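Local atomic coordinates of dephospho-CoA kinase (Campylobacter jejuni subsp. jejuni serotype O:2, PDB entry 4ZO4), a protein that probably catalyses the ATP-dependent phosphorylation of the 3'-hydroxyl group of dephospho-CoA, the last step in making coenzyme A. Residues G131-I136 against K174-I179; A7-A12 against V116-F121; Y137-L142 against K180-Y185; I22-S27 against E191-I196. One frame throughout, in Å; residues are numbered along the deposited sequence.

Contact 1: G131-I136 against K174-I179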
# COMPACT_ATOMS: atom_id res chain seq x y z
N GLY A 131 -14.26 -14.42 -18.74
CA GLY A 131 -13.90 -15.18 -19.93
C GLY A 131 -12.54 -15.83 -19.81
O GLY A 131 -12.12 -16.22 -18.71
N LYS A 132 -11.86 -15.96 -20.94
CA LYS A 132 -10.52 -16.53 -20.99
C LYS A 132 -9.39 -15.51 -21.26
O LYS A 132 -9.52 -14.54 -22.04
CB LYS A 132 -10.46 -17.66 -22.03
CG LYS A 132 -10.66 -19.03 -21.41
CD LYS A 132 -11.64 -19.88 -22.18
CE LYS A 132 -12.03 -21.12 -21.38
NZ LYS A 132 -13.39 -21.57 -21.77
N VAL A 133 -8.26 -15.78 -20.63
CA VAL A 133 -7.19 -14.82 -20.60
C VAL A 133 -6.02 -15.31 -21.43
O VAL A 133 -5.48 -16.40 -21.18
CB VAL A 133 -6.73 -14.60 -19.16
CG1 VAL A 133 -5.92 -13.32 -19.04
CG2 VAL A 133 -7.94 -14.54 -18.27
N ILE A 134 -5.60 -14.47 -22.37
CA ILE A 134 -4.51 -14.77 -23.31
C ILE A 134 -3.34 -13.86 -22.97
O ILE A 134 -3.40 -12.63 -23.16
CB ILE A 134 -4.92 -14.45 -24.78
CG1 ILE A 134 -6.00 -15.42 -25.27
CG2 ILE A 134 -3.72 -14.50 -25.74
CD1 ILE A 134 -6.50 -15.09 -26.67
N VAL A 135 -2.27 -14.44 -22.46
CA VAL A 135 -1.12 -13.63 -22.14
C VAL A 135 -0.03 -13.87 -23.16
O VAL A 135 0.40 -15.02 -23.37
CB VAL A 135 -0.58 -13.92 -20.73
CG1 VAL A 135 0.58 -12.98 -20.43
CG2 VAL A 135 -1.68 -13.75 -19.69
N ILE A 136 0.42 -12.79 -23.78
CA ILE A 136 1.60 -12.83 -24.59
C ILE A 136 2.80 -12.47 -23.74
O ILE A 136 2.95 -11.34 -23.28
CB ILE A 136 1.50 -11.87 -25.77
CG1 ILE A 136 0.24 -12.20 -26.57
CG2 ILE A 136 2.73 -12.03 -26.63
CD1 ILE A 136 -0.26 -11.07 -27.43
N LYS A 174 -2.61 -16.80 -13.43
CA LYS A 174 -4.02 -16.59 -13.75
C LYS A 174 -4.40 -16.53 -15.26
O LYS A 174 -5.55 -16.32 -15.61
CB LYS A 174 -4.53 -15.33 -13.02
CG LYS A 174 -4.73 -15.52 -11.52
CD LYS A 174 -5.03 -14.20 -10.82
CE LYS A 174 -3.76 -13.51 -10.32
NZ LYS A 174 -3.99 -12.16 -9.71
N ALA A 175 -3.44 -16.74 -16.15
CA ALA A 175 -3.72 -16.97 -17.59
C ALA A 175 -4.26 -18.38 -17.92
O ALA A 175 -3.84 -19.38 -17.31
CB ALA A 175 -2.46 -16.74 -18.41
N ASP A 176 -5.16 -18.44 -18.91
CA ASP A 176 -5.58 -19.73 -19.51
C ASP A 176 -4.62 -20.13 -20.64
O ASP A 176 -4.28 -21.29 -20.80
CB ASP A 176 -6.99 -19.65 -20.10
CG ASP A 176 -8.02 -19.17 -19.10
OD1 ASP A 176 -8.27 -19.89 -18.11
OD2 ASP A 176 -8.59 -18.07 -19.33
N PHE A 177 -4.20 -19.15 -21.43
CA PHE A 177 -3.42 -19.39 -22.64
C PHE A 177 -2.25 -18.42 -22.71
O PHE A 177 -2.44 -17.22 -22.75
CB PHE A 177 -4.31 -19.22 -23.88
CG PHE A 177 -5.61 -19.97 -23.82
CD1 PHE A 177 -5.63 -21.33 -23.51
CD2 PHE A 177 -6.81 -19.34 -24.10
CE1 PHE A 177 -6.83 -22.04 -23.45
CE2 PHE A 177 -8.01 -20.04 -24.07
CZ PHE A 177 -8.02 -21.39 -23.73
N ILE A 178 -1.06 -18.98 -22.76
CA ILE A 178 0.18 -18.24 -22.85
C ILE A 178 0.79 -18.44 -24.23
O ILE A 178 1.12 -19.55 -24.60
CB ILE A 178 1.23 -18.77 -21.82
CG1 ILE A 178 0.66 -18.71 -20.39
CG2 ILE A 178 2.53 -17.96 -21.90
CD1 ILE A 178 1.64 -19.10 -19.29
N ILE A 179 0.95 -17.35 -24.95
CA ILE A 179 1.69 -17.33 -26.20
C ILE A 179 3.10 -16.81 -25.96
O ILE A 179 3.28 -15.62 -25.75
CB ILE A 179 1.00 -16.38 -27.18
CG1 ILE A 179 -0.39 -16.95 -27.54
CG2 ILE A 179 1.85 -16.12 -28.42
CD1 ILE A 179 -1.19 -16.08 -28.48
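V133 is held at both its N-H and its C=O by D176 and F177. Its N-H goes to the carboxylate, V133 N to D176 OD2 at 2.7 Å, on the anti lone pair that faces away from OD1. Its oxygen takes two donors: D176 N reaches V133 O at 3.1 Å on an in-plane lone pair, with a bent 136° at the hydrogen, while F177 N lies 3.0 Å from V133 O, nearly along the C=O axis. D176 can serve both ends because its chi1 of -54° folds CG back beside its own backbone N. From there regular parallel pairing takes over: V135 N to F177 O at 2.8 Å, then I179 N to V135 O at 2.9 Å. This is the edge of the five-stranded parallel sheet of a P-loop kinase, strand 177-179 being outermost within the chain and reached from 132-136 by a largely helical crossover. I134, I136, F177 and I179 share one face. There I134 CG1 meets F177 at the ring edge, 4.2 Å from CD2, and I134 CG2 lies 4.1 Å from I179 CD1. D176 CB sits over the centre of the same ring, and K132 CG approaches its CE2. Further out, F21 of helix 15-27 and F188, V195 and I199 of helix 185-200 cover the isoleucines, and I136 touches the predicted ATP-binding loop at G17.

Contact 2: A7-A12 against V116-F121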
# COMPACT_ATOMS: atom_id res chain seq x y z
N ALA A 7 -15.57 -14.45 -25.29
CA ALA A 7 -14.72 -13.39 -24.77
C ALA A 7 -13.33 -13.87 -24.57
O ALA A 7 -13.11 -14.87 -23.90
CB ALA A 7 -15.24 -12.89 -23.44
N PHE A 8 -12.38 -13.13 -25.12
CA PHE A 8 -11.00 -13.45 -24.88
C PHE A 8 -10.27 -12.19 -24.46
O PHE A 8 -10.35 -11.17 -25.14
CB PHE A 8 -10.42 -14.13 -26.14
CG PHE A 8 -11.01 -15.50 -26.39
CD1 PHE A 8 -10.45 -16.62 -25.81
CD2 PHE A 8 -12.15 -15.64 -27.15
CE1 PHE A 8 -11.01 -17.87 -26.01
CE2 PHE A 8 -12.71 -16.89 -27.35
CZ PHE A 8 -12.14 -18.00 -26.78
N PHE A 9 -9.59 -12.24 -23.32
CA PHE A 9 -8.77 -11.09 -22.92
C PHE A 9 -7.42 -11.22 -23.58
O PHE A 9 -6.84 -12.29 -23.64
CB PHE A 9 -8.69 -10.93 -21.37
CG PHE A 9 -10.03 -10.58 -20.74
CD1 PHE A 9 -10.50 -9.27 -20.77
CD2 PHE A 9 -10.84 -11.57 -20.21
CE1 PHE A 9 -11.75 -8.95 -20.23
CE2 PHE A 9 -12.09 -11.26 -19.69
CZ PHE A 9 -12.54 -9.94 -19.69
N VAL A 10 -6.92 -10.13 -24.13
CA VAL A 10 -5.61 -10.17 -24.70
C VAL A 10 -4.71 -9.26 -23.89
O VAL A 10 -4.90 -8.05 -23.88
CB VAL A 10 -5.64 -9.67 -26.13
CG1 VAL A 10 -4.22 -9.65 -26.69
CG2 VAL A 10 -6.55 -10.55 -26.96
N THR A 11 -3.72 -9.83 -23.23
CA THR A 11 -2.84 -9.02 -22.42
C THR A 11 -1.40 -9.39 -22.72
O THR A 11 -1.15 -10.50 -23.17
CB THR A 11 -3.17 -9.19 -20.93
OG1 THR A 11 -2.19 -8.52 -20.15
CG2 THR A 11 -3.18 -10.64 -20.53
N ALA A 12 -0.46 -8.47 -22.48
CA ALA A 12 0.92 -8.67 -22.90
C ALA A 12 1.94 -8.16 -21.92
O ALA A 12 1.78 -7.10 -21.30
CB ALA A 12 1.17 -8.03 -24.26
N VAL A 116 -10.95 -8.54 -25.91
CA VAL A 116 -10.84 -7.33 -25.09
C VAL A 116 -9.36 -7.09 -24.88
O VAL A 116 -8.69 -7.78 -24.09
CB VAL A 116 -11.52 -7.51 -23.71
CG1 VAL A 116 -11.42 -6.24 -22.89
CG2 VAL A 116 -12.98 -7.94 -23.85
N GLU A 117 -8.81 -6.16 -25.62
CA GLU A 117 -7.43 -5.79 -25.37
C GLU A 117 -7.37 -5.16 -23.98
O GLU A 117 -8.22 -4.32 -23.65
CB GLU A 117 -6.95 -4.81 -26.45
CG GLU A 117 -5.64 -4.12 -26.10
CD GLU A 117 -5.01 -3.43 -27.28
OE1 GLU A 117 -5.73 -3.17 -28.28
OE2 GLU A 117 -3.80 -3.14 -27.20
N ILE A 118 -6.39 -5.54 -23.16
CA ILE A 118 -6.31 -4.99 -21.78
C ILE A 118 -4.88 -4.96 -21.23
O ILE A 118 -4.16 -5.95 -21.32
CB ILE A 118 -7.24 -5.78 -20.84
CG1 ILE A 118 -7.33 -5.14 -19.46
CG2 ILE A 118 -6.80 -7.22 -20.71
CD1 ILE A 118 -8.36 -5.78 -18.54
N PRO A 119 -4.44 -3.82 -20.67
CA PRO A 119 -3.16 -3.76 -19.95
C PRO A 119 -3.06 -4.73 -18.80
O PRO A 119 -3.98 -4.85 -18.01
CB PRO A 119 -3.10 -2.34 -19.41
CG PRO A 119 -4.08 -1.53 -20.22
CD PRO A 119 -5.06 -2.49 -20.82
N LEU A 120 -1.94 -5.43 -18.72
CA LEU A 120 -1.80 -6.57 -17.82
C LEU A 120 -2.27 -6.25 -16.42
O LEU A 120 -2.97 -7.06 -15.83
CB LEU A 120 -0.37 -7.11 -17.83
CG LEU A 120 -0.02 -8.35 -16.99
CD1 LEU A 120 -0.93 -9.53 -17.30
CD2 LEU A 120 1.43 -8.76 -17.17
N PHE A 121 -1.89 -5.09 -15.86
CA PHE A 121 -2.27 -4.76 -14.47
C PHE A 121 -3.43 -3.77 -14.37
O PHE A 121 -3.37 -2.81 -13.63
CB PHE A 121 -1.06 -4.28 -13.67
CG PHE A 121 0.05 -5.29 -13.59
CD1 PHE A 121 1.02 -5.36 -14.58
CD2 PHE A 121 0.11 -6.17 -12.51
CE1 PHE A 121 2.03 -6.29 -14.51
CE2 PHE A 121 1.12 -7.10 -12.44
CZ PHE A 121 2.08 -7.17 -13.44
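Strand 7-12, which leads straight into the predicted ATP-binding P-loop, pairs in parallel with the end of strand 114-117 through F8, V10, V116 and I118. The strand order (31-34, 114-117, 7-12, 132-136, 177-179) is that of the P-loop kinases, with 7-12 in the middle. V116 is bound through both its N-H and its C=O: V116 N gives to F8 O at 2.8 Å, and V116 O receives V10 N at 2.9 Å, the donor standing 40° above the carbonyl plane though the bond is straight at its hydrogen (173°). I118 N then closes on V10 O at 3.0 Å. F9 and V116 lie side by side and point the same way. The isopropyl group of V116 packs obliquely against the CD1-CE1 bond of the phenyl, CB 3.6 Å from F9 CD1 and CG1 equally near F9 CD1 and CE1. Beyond I118 N the backbone bonding between the segments stops and side chains carry the contact. T11 CB lies 4.1 Å from I118 CG2, and T11 CG2 is 4.1 Å from L120 CD1. The T11 hydroxyl, anti to its backbone N at chi1 173°, also lies against the L120 side chain. On the face of V10 and E117, helix 15-27 brings F21, I22 and K18, with a long, weak ion pair between K18 and E117. L120 continues onto I168 and K171 of helix 155-172, while strand 132-136 flanks the far side of 7-12.

Contact 3: Y137-L142 against K180-Y185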
# COMPACT_ATOMS: atom_id res chain seq x y z
N TYR A 137 3.65 -13.48 -23.57
CA TYR A 137 4.73 -13.48 -22.63
C TYR A 137 6.08 -13.46 -23.35
O TYR A 137 6.30 -14.24 -24.30
CB TYR A 137 4.63 -14.75 -21.81
CG TYR A 137 5.66 -14.90 -20.73
CD1 TYR A 137 6.03 -13.81 -19.92
CD2 TYR A 137 6.23 -16.14 -20.45
CE1 TYR A 137 6.94 -13.95 -18.90
CE2 TYR A 137 7.15 -16.29 -19.43
CZ TYR A 137 7.49 -15.19 -18.66
OH TYR A 137 8.41 -15.31 -17.64
N THR A 138 6.98 -12.59 -22.89
CA THR A 138 8.39 -12.59 -23.28
C THR A 138 9.31 -12.84 -22.07
O THR A 138 9.61 -11.93 -21.32
CB THR A 138 8.74 -11.24 -23.91
OG1 THR A 138 7.73 -10.89 -24.88
CG2 THR A 138 10.09 -11.32 -24.57
N PRO A 139 9.78 -14.08 -21.86
CA PRO A 139 10.61 -14.37 -20.68
C PRO A 139 11.77 -13.39 -20.54
O PRO A 139 12.23 -12.84 -21.53
CB PRO A 139 11.19 -15.76 -20.96
CG PRO A 139 10.36 -16.34 -22.05
CD PRO A 139 9.78 -15.20 -22.82
N LYS A 140 12.23 -13.19 -19.31
CA LYS A 140 13.34 -12.26 -19.03
C LYS A 140 14.26 -12.82 -17.98
O LYS A 140 13.84 -13.60 -17.12
CB LYS A 140 12.81 -10.92 -18.52
CG LYS A 140 12.05 -10.12 -19.56
CD LYS A 140 12.96 -9.55 -20.62
CE LYS A 140 12.18 -8.59 -21.49
NZ LYS A 140 13.07 -7.97 -22.50
N GLU A 141 15.53 -12.44 -18.02
CA GLU A 141 16.44 -12.88 -16.97
C GLU A 141 16.14 -12.01 -15.73
O GLU A 141 16.20 -10.77 -15.78
CB GLU A 141 17.91 -12.82 -17.38
CG GLU A 141 18.69 -14.06 -16.91
CD GLU A 141 20.20 -13.89 -17.00
OE1 GLU A 141 20.91 -14.92 -17.09
OE2 GLU A 141 20.68 -12.74 -16.97
N LEU A 142 15.79 -12.69 -14.65
CA LEU A 142 15.46 -12.04 -13.42
C LEU A 142 16.75 -11.91 -12.61
O LEU A 142 16.83 -12.32 -11.45
CB LEU A 142 14.40 -12.84 -12.67
CG LEU A 142 13.13 -13.14 -13.47
CD1 LEU A 142 12.13 -13.92 -12.62
CD2 LEU A 142 12.48 -11.87 -13.98
N LYS A 180 4.09 -17.71 -26.00
CA LYS A 180 5.53 -17.36 -25.90
C LYS A 180 5.84 -16.29 -26.95
O LYS A 180 5.02 -16.01 -27.80
CB LYS A 180 6.39 -18.61 -26.15
CG LYS A 180 7.48 -18.91 -25.13
CD LYS A 180 6.95 -18.90 -23.69
CE LYS A 180 7.38 -20.13 -22.90
NZ LYS A 180 6.40 -21.25 -23.09
N ASN A 181 7.00 -15.67 -26.87
CA ASN A 181 7.34 -14.56 -27.76
C ASN A 181 8.83 -14.30 -27.67
O ASN A 181 9.28 -13.16 -27.49
CB ASN A 181 6.57 -13.30 -27.38
CG ASN A 181 6.81 -12.15 -28.33
OD1 ASN A 181 7.21 -12.36 -29.47
ND2 ASN A 181 6.57 -10.92 -27.87
N THR A 182 9.60 -15.37 -27.80
CA THR A 182 11.02 -15.32 -27.59
C THR A 182 11.76 -15.11 -28.89
O THR A 182 12.82 -14.50 -28.91
CB THR A 182 11.52 -16.62 -26.95
OG1 THR A 182 10.91 -16.76 -25.66
CG2 THR A 182 13.02 -16.59 -26.78
N ASN A 183 11.20 -15.60 -29.98
CA ASN A 183 11.92 -15.63 -31.24
C ASN A 183 11.58 -14.37 -32.05
O ASN A 183 11.11 -13.39 -31.47
CB ASN A 183 11.59 -16.93 -31.97
CG ASN A 183 12.70 -17.37 -32.91
OD1 ASN A 183 12.83 -16.85 -34.01
ND2 ASN A 183 13.49 -18.32 -32.48
N SER A 184 11.80 -14.41 -33.36
CA SER A 184 11.64 -13.24 -34.23
C SER A 184 10.21 -12.70 -34.36
O SER A 184 9.24 -13.36 -33.95
CB SER A 184 12.11 -13.59 -35.64
OG SER A 184 11.22 -14.52 -36.24
N TYR A 185 10.10 -11.53 -34.97
CA TYR A 185 8.80 -10.89 -35.25
C TYR A 185 7.90 -11.87 -35.98
O TYR A 185 6.78 -12.16 -35.56
CB TYR A 185 9.00 -9.67 -36.15
CG TYR A 185 8.45 -8.37 -35.61
CD1 TYR A 185 9.29 -7.27 -35.41
CD2 TYR A 185 7.10 -8.24 -35.29
CE1 TYR A 185 8.80 -6.07 -34.91
CE2 TYR A 185 6.60 -7.05 -34.80
CZ TYR A 185 7.46 -5.97 -34.61
OH TYR A 185 6.97 -4.78 -34.12
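N181 extends its side chain, CG anti to the backbone N (chi1 -176°), and T138 turns its hydroxyl back beside its own N (chi1 -47°), which brings amide and hydroxyl together as the two chains leave the sheet. N181 ND2 then donates to T138 OG1 at 3.2 Å, a weak bond with only 125° at the hydrogen. Both segments are loops following the C-terminal ends of parallel strands, 132-136 and 177-179, the end of the sheet at which P-loop kinases bind nucleotide; the N181 side chain lies about 5 Å from G17 of the predicted ATP site, nearest atoms. The strand pairing gives out after Y137 N, which still bonds back to I179. Y137 O is 3.0 Å from N181 N, but the angle is too poor for a hydrogen bond. The oxygen instead lies near K180 CA, in a CA-H...O contact, and near N181 CB. The T138 methyl lies 3.5 Å from N181 O. P139 and T182 cross at about a right angle, P139 CD being 3.4 Å from T182 OG1, and K180 CD comes obliquely to the Y137 ring, 4.3 Å from CD2. P139 N sits over the centre of one face of that ring, and T138 N is hydrogen-bonded to S13 OG, just after strand 7-12. S184 is the N-cap of helix 185-200, its OG weakly bonded to D187 N, and S184 N is held by N183 OD1 at 2.7 Å.

Contact 4: I22-S27 against E191-I196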
# COMPACT_ATOMS: atom_id res chain seq x y z
N ILE A 22 -3.60 -8.08 -31.75
CA ILE A 22 -4.85 -7.38 -32.11
C ILE A 22 -4.90 -6.93 -33.57
O ILE A 22 -5.96 -7.02 -34.21
CB ILE A 22 -5.09 -6.19 -31.16
CG1 ILE A 22 -5.45 -6.73 -29.76
CG2 ILE A 22 -6.16 -5.24 -31.70
CD1 ILE A 22 -6.79 -7.44 -29.67
N GLU A 23 -3.78 -6.47 -34.11
CA GLU A 23 -3.71 -6.13 -35.52
C GLU A 23 -4.05 -7.36 -36.37
O GLU A 23 -4.83 -7.27 -37.32
CB GLU A 23 -2.32 -5.61 -35.89
CG GLU A 23 -2.08 -5.54 -37.38
CD GLU A 23 -3.22 -4.85 -38.12
OE1 GLU A 23 -3.45 -3.65 -37.87
OE2 GLU A 23 -3.89 -5.51 -38.96
N ILE A 24 -3.49 -8.49 -36.00
CA ILE A 24 -3.75 -9.76 -36.67
C ILE A 24 -5.19 -10.27 -36.43
O ILE A 24 -5.82 -10.80 -37.33
CB ILE A 24 -2.68 -10.81 -36.24
CG1 ILE A 24 -1.31 -10.40 -36.82
CG2 ILE A 24 -3.07 -12.21 -36.66
CD1 ILE A 24 -0.09 -10.89 -36.05
N ALA A 25 -5.72 -10.10 -35.23
CA ALA A 25 -7.09 -10.54 -34.95
C ALA A 25 -8.12 -9.74 -35.77
O ALA A 25 -9.14 -10.29 -36.22
CB ALA A 25 -7.38 -10.42 -33.47
N ASN A 26 -7.86 -8.45 -35.95
CA ASN A 26 -8.74 -7.59 -36.74
C ASN A 26 -8.71 -8.03 -38.18
O ASN A 26 -9.76 -8.27 -38.79
CB ASN A 26 -8.28 -6.13 -36.69
CG ASN A 26 -8.72 -5.42 -35.42
OD1 ASN A 26 -8.22 -4.34 -35.12
ND2 ASN A 26 -9.65 -6.00 -34.68
N SER A 27 -7.51 -8.14 -38.72
CA SER A 27 -7.36 -8.48 -40.14
C SER A 27 -8.09 -9.79 -40.38
O SER A 27 -8.94 -9.86 -41.25
CB SER A 27 -5.89 -8.50 -40.56
OG SER A 27 -5.15 -9.47 -39.85
N GLU A 191 2.29 -17.48 -34.79
CA GLU A 191 1.70 -18.08 -33.59
C GLU A 191 0.34 -17.48 -33.28
O GLU A 191 -0.61 -18.19 -32.95
CB GLU A 191 2.65 -17.96 -32.38
CG GLU A 191 2.14 -18.62 -31.09
CD GLU A 191 1.91 -20.12 -31.21
OE1 GLU A 191 2.78 -20.81 -31.79
OE2 GLU A 191 0.87 -20.63 -30.71
N CYS A 192 0.24 -16.16 -33.42
CA CYS A 192 -1.04 -15.52 -33.23
C CYS A 192 -2.09 -16.20 -34.10
O CYS A 192 -3.16 -16.60 -33.60
CB CYS A 192 -0.93 -14.03 -33.55
SG CYS A 192 0.18 -13.20 -32.37
N VAL A 193 -1.76 -16.37 -35.37
CA VAL A 193 -2.70 -16.95 -36.33
C VAL A 193 -3.07 -18.39 -35.93
O VAL A 193 -4.24 -18.77 -35.98
CB VAL A 193 -2.16 -16.89 -37.78
CG1 VAL A 193 -3.21 -17.41 -38.76
CG2 VAL A 193 -1.79 -15.46 -38.14
N LYS A 194 -2.09 -19.19 -35.49
CA LYS A 194 -2.39 -20.54 -35.02
C LYS A 194 -3.41 -20.54 -33.86
O LYS A 194 -4.36 -21.32 -33.86
CB LYS A 194 -1.10 -21.26 -34.60
CG LYS A 194 -1.27 -22.65 -34.00
CD LYS A 194 0.02 -23.14 -33.35
CE LYS A 194 -0.17 -24.38 -32.47
NZ LYS A 194 0.95 -24.58 -31.48
N VAL A 195 -3.24 -19.64 -32.89
CA VAL A 195 -4.17 -19.55 -31.75
C VAL A 195 -5.52 -19.01 -32.19
O VAL A 195 -6.55 -19.60 -31.88
CB VAL A 195 -3.59 -18.68 -30.59
CG1 VAL A 195 -4.68 -18.15 -29.67
CG2 VAL A 195 -2.58 -19.49 -29.78
N ILE A 196 -5.52 -17.89 -32.91
CA ILE A 196 -6.77 -17.31 -33.38
C ILE A 196 -7.58 -18.28 -34.22
O ILE A 196 -8.80 -18.30 -34.12
CB ILE A 196 -6.53 -16.04 -34.20
CG1 ILE A 196 -6.07 -14.91 -33.27
CG2 ILE A 196 -7.82 -15.64 -34.91
CD1 ILE A 196 -5.42 -13.72 -33.96
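I24 projects from helix 22-27 against C192, V193 and I196, three residues on one side of helix 191-196. This is plain apolar helix packing on one face of the P-loop kinase sheet, between the helix that follows the P-loop and the C-terminal helix 185-200; the segment axes come within 9.8 Å and cross at -51°. The I24 side chain splits its work between its branches. CG2 meets V193 CG2 at 3.8 Å, the two side chains crossing at about a right angle, and also lies 3.9 Å from I196 CD1, where the chains meet obliquely. CG1 lies beside the backbone N, and the extended chi2 of 154° carries CD1 to 4.1 Å from C192 CB. I196 reaches back from the second helix to the first. Its extended chain (chi2 163°) sends CD1 onto the backbone and methyl of A25, 3.7 Å from A25 CA and 3.9 Å from A25 CB. At A25 the tip of I196 thus lies against the helix backbone itself. F21, one turn before A25, lies against both C192 and I196, while L28 and F30 continue the apolar packing around I196. A25 also rests on F115 of strand 114-117, as does I22. The hydroxyl of S27, on the last turn of its helix, folds back onto the chain: S27 OG donates to I24 O at 2.9 Å.

Strand 7-12 ties contacts 1 and 2 together: their centres are 8 Å apart, and I134 N probably bonds to F9 O at 2.8 Å, so together they span four of the five strands. Contact 3 carries on where contact 1 ends, with a probable bond from Y137 N to I179 O at 3.1 Å, as both chains leave the sheet. Contact 4 lies on the sheet face of I179 and V10. It meets contact 1 where I179 CD1 is 3.9 Å from V195 CG2, and contact 2 where V10 CG2 is 4.1 Å from I22 CD1. Contacts 1, 2 and 3 converge around the predicted ATP-binding loop, through I136, E117 and N181, while contact 4 packs the helix that follows it.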